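Local coordinates for ABC transporter, substrate binding protein (Mannopine) (Agrobacterium fabrum, PDB 5L9S), which serves as the periplasmic substrate-binding protein of an ABC transporter, probably capturing the opine mannopine for uptake, at residues Pro143-Leu152 and Ile310-Trp321. Residues are numbered along the deposited sequence; the frame is centred on the assembly and turned at random.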
# COMPACT_ATOMS: atom_id res chain seq x y z
N PRO A 143 5.78 7.74 -11.42
CA PRO A 143 6.48 6.45 -11.50
C PRO A 143 6.32 5.80 -12.87
O PRO A 143 5.32 6.00 -13.57
CB PRO A 143 5.82 5.60 -10.43
CG PRO A 143 4.51 6.21 -10.18
CD PRO A 143 4.61 7.67 -10.51
N ASN A 144 7.33 5.07 -13.25
CA ASN A 144 7.34 4.31 -14.48
C ASN A 144 7.74 2.88 -14.16
O ASN A 144 8.85 2.42 -14.43
CB ASN A 144 8.18 4.95 -15.59
CG ASN A 144 8.35 4.06 -16.81
OD1 ASN A 144 7.38 3.46 -17.32
ND2 ASN A 144 9.59 3.91 -17.24
N PHE A 145 6.83 2.22 -13.46
CA PHE A 145 6.90 0.81 -13.17
C PHE A 145 5.72 0.22 -13.94
O PHE A 145 4.84 0.99 -14.39
CB PHE A 145 6.95 0.46 -11.67
CG PHE A 145 6.22 1.33 -10.67
CD1 PHE A 145 4.85 1.56 -10.79
CD2 PHE A 145 6.87 1.80 -9.53
CE1 PHE A 145 4.16 2.29 -9.82
CE2 PHE A 145 6.19 2.53 -8.57
CZ PHE A 145 4.83 2.76 -8.71
N ASP A 146 5.76 -1.10 -14.19
CA ASP A 146 4.85 -1.85 -15.06
C ASP A 146 3.34 -1.58 -14.88
O ASP A 146 2.65 -1.54 -15.90
CB ASP A 146 5.15 -3.35 -14.99
CG ASP A 146 6.43 -3.71 -15.73
OD1 ASP A 146 6.53 -3.38 -16.94
OD2 ASP A 146 7.32 -4.32 -15.11
N ASP A 147 2.81 -1.36 -13.66
CA ASP A 147 1.38 -1.05 -13.61
C ASP A 147 1.14 0.45 -13.49
O ASP A 147 1.57 1.07 -12.51
CB ASP A 147 0.58 -1.85 -12.55
CG ASP A 147 -0.94 -1.93 -12.80
OD1 ASP A 147 -1.54 -0.90 -13.15
OD2 ASP A 147 -1.52 -3.01 -12.55
N PRO A 148 0.42 1.04 -14.48
CA PRO A 148 0.16 2.49 -14.45
C PRO A 148 -1.16 2.94 -13.80
O PRO A 148 -1.51 4.12 -13.91
CB PRO A 148 0.09 2.79 -15.95
CG PRO A 148 -0.60 1.59 -16.52
CD PRO A 148 -0.11 0.43 -15.72
N TRP A 149 -1.93 2.03 -13.19
CA TRP A 149 -3.27 2.35 -12.72
C TRP A 149 -3.35 3.64 -11.87
O TRP A 149 -4.33 4.39 -12.04
CB TRP A 149 -3.94 1.16 -12.02
CG TRP A 149 -3.49 0.85 -10.62
CD1 TRP A 149 -2.55 -0.07 -10.23
CD2 TRP A 149 -4.01 1.43 -9.41
NE1 TRP A 149 -2.43 -0.08 -8.86
CE2 TRP A 149 -3.32 0.83 -8.33
CE3 TRP A 149 -4.97 2.43 -9.13
CZ2 TRP A 149 -3.61 1.14 -7.00
CZ3 TRP A 149 -5.24 2.74 -7.81
CH2 TRP A 149 -4.60 2.07 -6.76
N ARG A 150 -2.34 3.91 -10.99
CA ARG A 150 -2.31 5.11 -10.14
C ARG A 150 -2.00 6.36 -10.95
O ARG A 150 -2.41 7.44 -10.58
CB ARG A 150 -1.27 4.96 -9.04
CG ARG A 150 -1.67 4.12 -7.85
CD ARG A 150 -0.49 4.26 -6.95
NE ARG A 150 -0.03 3.02 -6.32
CZ ARG A 150 0.60 2.03 -6.93
NH1 ARG A 150 0.78 2.06 -8.24
NH2 ARG A 150 1.00 0.98 -6.24
N VAL A 151 -1.21 6.23 -12.02
CA VAL A 151 -0.88 7.36 -12.90
C VAL A 151 -2.16 7.73 -13.71
O VAL A 151 -2.49 8.91 -13.83
CB VAL A 151 0.34 7.04 -13.81
CG1 VAL A 151 0.53 8.09 -14.90
CG2 VAL A 151 1.61 6.93 -12.98
N LEU A 152 -2.88 6.70 -14.21
CA LEU A 152 -4.13 6.81 -14.95
C LEU A 152 -5.26 7.37 -14.08
O LEU A 152 -5.94 8.30 -14.51
CB LEU A 152 -4.52 5.43 -15.53
CG LEU A 152 -3.57 4.84 -16.61
CD1 LEU A 152 -4.05 3.49 -17.07
CD2 LEU A 152 -3.45 5.76 -17.81
N ILE A 310 -8.54 -3.87 -11.27
CA ILE A 310 -7.10 -3.82 -11.59
C ILE A 310 -6.59 -5.18 -12.11
O ILE A 310 -5.90 -5.21 -13.14
CB ILE A 310 -6.25 -3.26 -10.41
CG1 ILE A 310 -6.66 -1.80 -10.08
CG2 ILE A 310 -4.73 -3.34 -10.73
CD1 ILE A 310 -6.38 -1.37 -8.70
N ASN A 311 -6.96 -6.30 -11.44
CA ASN A 311 -6.55 -7.66 -11.82
C ASN A 311 -7.12 -8.09 -13.15
O ASN A 311 -6.41 -8.69 -13.95
CB ASN A 311 -6.87 -8.68 -10.75
CG ASN A 311 -5.91 -8.64 -9.60
OD1 ASN A 311 -4.72 -9.02 -9.71
ND2 ASN A 311 -6.43 -8.18 -8.47
N ALA A 312 -8.39 -7.78 -13.38
CA ALA A 312 -9.07 -8.11 -14.64
C ALA A 312 -8.52 -7.32 -15.83
O ALA A 312 -8.46 -7.87 -16.94
CB ALA A 312 -10.56 -7.87 -14.51
N ASN A 313 -8.11 -6.05 -15.61
CA ASN A 313 -7.63 -5.20 -16.70
C ASN A 313 -6.10 -5.02 -16.73
O ASN A 313 -5.60 -4.26 -17.56
CB ASN A 313 -8.36 -3.86 -16.70
CG ASN A 313 -9.84 -4.00 -16.93
OD1 ASN A 313 -10.32 -4.04 -18.06
ND2 ASN A 313 -10.61 -4.11 -15.86
N MET A 314 -5.38 -5.78 -15.92
CA MET A 314 -3.92 -5.76 -15.78
C MET A 314 -3.12 -5.90 -17.10
O MET A 314 -2.25 -5.06 -17.36
CB MET A 314 -3.47 -6.84 -14.79
CG MET A 314 -2.71 -6.28 -13.62
SD MET A 314 -1.17 -5.59 -14.22
CE MET A 314 -0.09 -5.94 -12.80
N GLY A 315 -3.39 -6.96 -17.87
CA GLY A 315 -2.71 -7.23 -19.14
C GLY A 315 -2.83 -6.09 -20.13
O GLY A 315 -1.82 -5.58 -20.62
N MET A 316 -4.08 -5.66 -20.36
CA MET A 316 -4.45 -4.54 -21.23
C MET A 316 -3.67 -3.27 -20.83
O MET A 316 -3.10 -2.63 -21.72
CB MET A 316 -5.98 -4.29 -21.16
CG MET A 316 -6.50 -3.28 -22.17
SD MET A 316 -6.69 -1.61 -21.46
CE MET A 316 -7.74 -0.85 -22.73
N LEU A 317 -3.63 -2.95 -19.51
CA LEU A 317 -2.97 -1.77 -18.96
C LEU A 317 -1.47 -1.71 -19.23
O LEU A 317 -1.00 -0.70 -19.75
CB LEU A 317 -3.25 -1.62 -17.45
CG LEU A 317 -4.67 -1.27 -16.98
CD1 LEU A 317 -4.69 -1.08 -15.47
CD2 LEU A 317 -5.21 -0.05 -17.69
N VAL A 318 -0.74 -2.80 -18.90
CA VAL A 318 0.71 -2.96 -19.12
C VAL A 318 1.03 -2.82 -20.63
O VAL A 318 1.96 -2.08 -20.98
CB VAL A 318 1.22 -4.30 -18.51
CG1 VAL A 318 2.67 -4.59 -18.92
CG2 VAL A 318 1.09 -4.29 -16.99
N GLN A 319 0.23 -3.48 -21.50
CA GLN A 319 0.36 -3.41 -22.95
C GLN A 319 0.22 -1.94 -23.40
O GLN A 319 1.16 -1.38 -23.97
CB GLN A 319 -0.74 -4.25 -23.63
CG GLN A 319 -0.39 -5.71 -23.90
CD GLN A 319 -1.39 -6.38 -24.82
OE1 GLN A 319 -2.51 -5.88 -25.06
NE2 GLN A 319 -1.01 -7.53 -25.40
N ARG A 320 -0.93 -1.32 -23.09
CA ARG A 320 -1.26 0.05 -23.43
C ARG A 320 -0.26 1.07 -22.92
O ARG A 320 -0.01 2.04 -23.62
CB ARG A 320 -2.68 0.39 -22.95
CG ARG A 320 -3.70 0.22 -24.05
CD ARG A 320 -4.34 1.54 -24.37
NE ARG A 320 -5.75 1.49 -24.05
CZ ARG A 320 -6.59 2.51 -24.17
NH1 ARG A 320 -7.87 2.37 -23.84
NH2 ARG A 320 -6.16 3.69 -24.60
N TRP A 321 0.31 0.87 -21.72
CA TRP A 321 1.29 1.79 -21.13
C TRP A 321 2.66 1.71 -21.83
O TRP A 321 3.19 2.76 -22.21
CB TRP A 321 1.43 1.56 -19.61
CG TRP A 321 2.41 2.47 -18.93
CD1 TRP A 321 3.68 2.17 -18.54
CD2 TRP A 321 2.18 3.84 -18.55
NE1 TRP A 321 4.26 3.26 -17.93
CE2 TRP A 321 3.37 4.30 -17.94
CE3 TRP A 321 1.09 4.71 -18.64
CZ2 TRP A 321 3.50 5.61 -17.45
CZ3 TRP A 321 1.21 5.99 -18.12
CH2 TRP A 321 2.41 6.43 -17.55
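Trp321 lays its indole against Pro148, whose CB stands 3.3 Å above the ring plane, over one face and displaced toward the rim. With CG anti to the backbone N (chi1 -179°), the indole reaches across the proline to the loop beyond. There Trp321 NE1 donates to Asn144 OD1 at 3.2 Å, a nearly straight bond (163°) in both the carbonyl plane and the ring plane, although amide and indole are turned 42° apart. Val151 CG1 meets the six-membered ring obliquely, 3.6 Å from Trp321 CH2. Farther along, Leu317 sets CB against Pro148 CD and CD2 against Leu152 CD1, and Ile310 CD1 makes a CH-pi contact over the six-membered ring of Trp149, 3.8 Å from its centroid.

Asp147 OD1 accepts from Trp149 N at 3.0 Å, capping helix 149-158, while the bent Met314 chain brings SD to 3.1 Å from Asp147 OD2. The side of Asp146 and Val318 is looser and more open to solvent: Val318 CG2 rests against the carbonyl oxygen of Asp146, whose carboxylate salt-bridges Arg190.

Within one lobe of the two-lobed periplasmic binding protein fold, C-terminal helix 307-325 thus packs on helix 149-158, whose Val151 and Leu152 touch Leu178 and Ala174 of helix 171-181, Val151 also meeting Gln208 of strand 206-210.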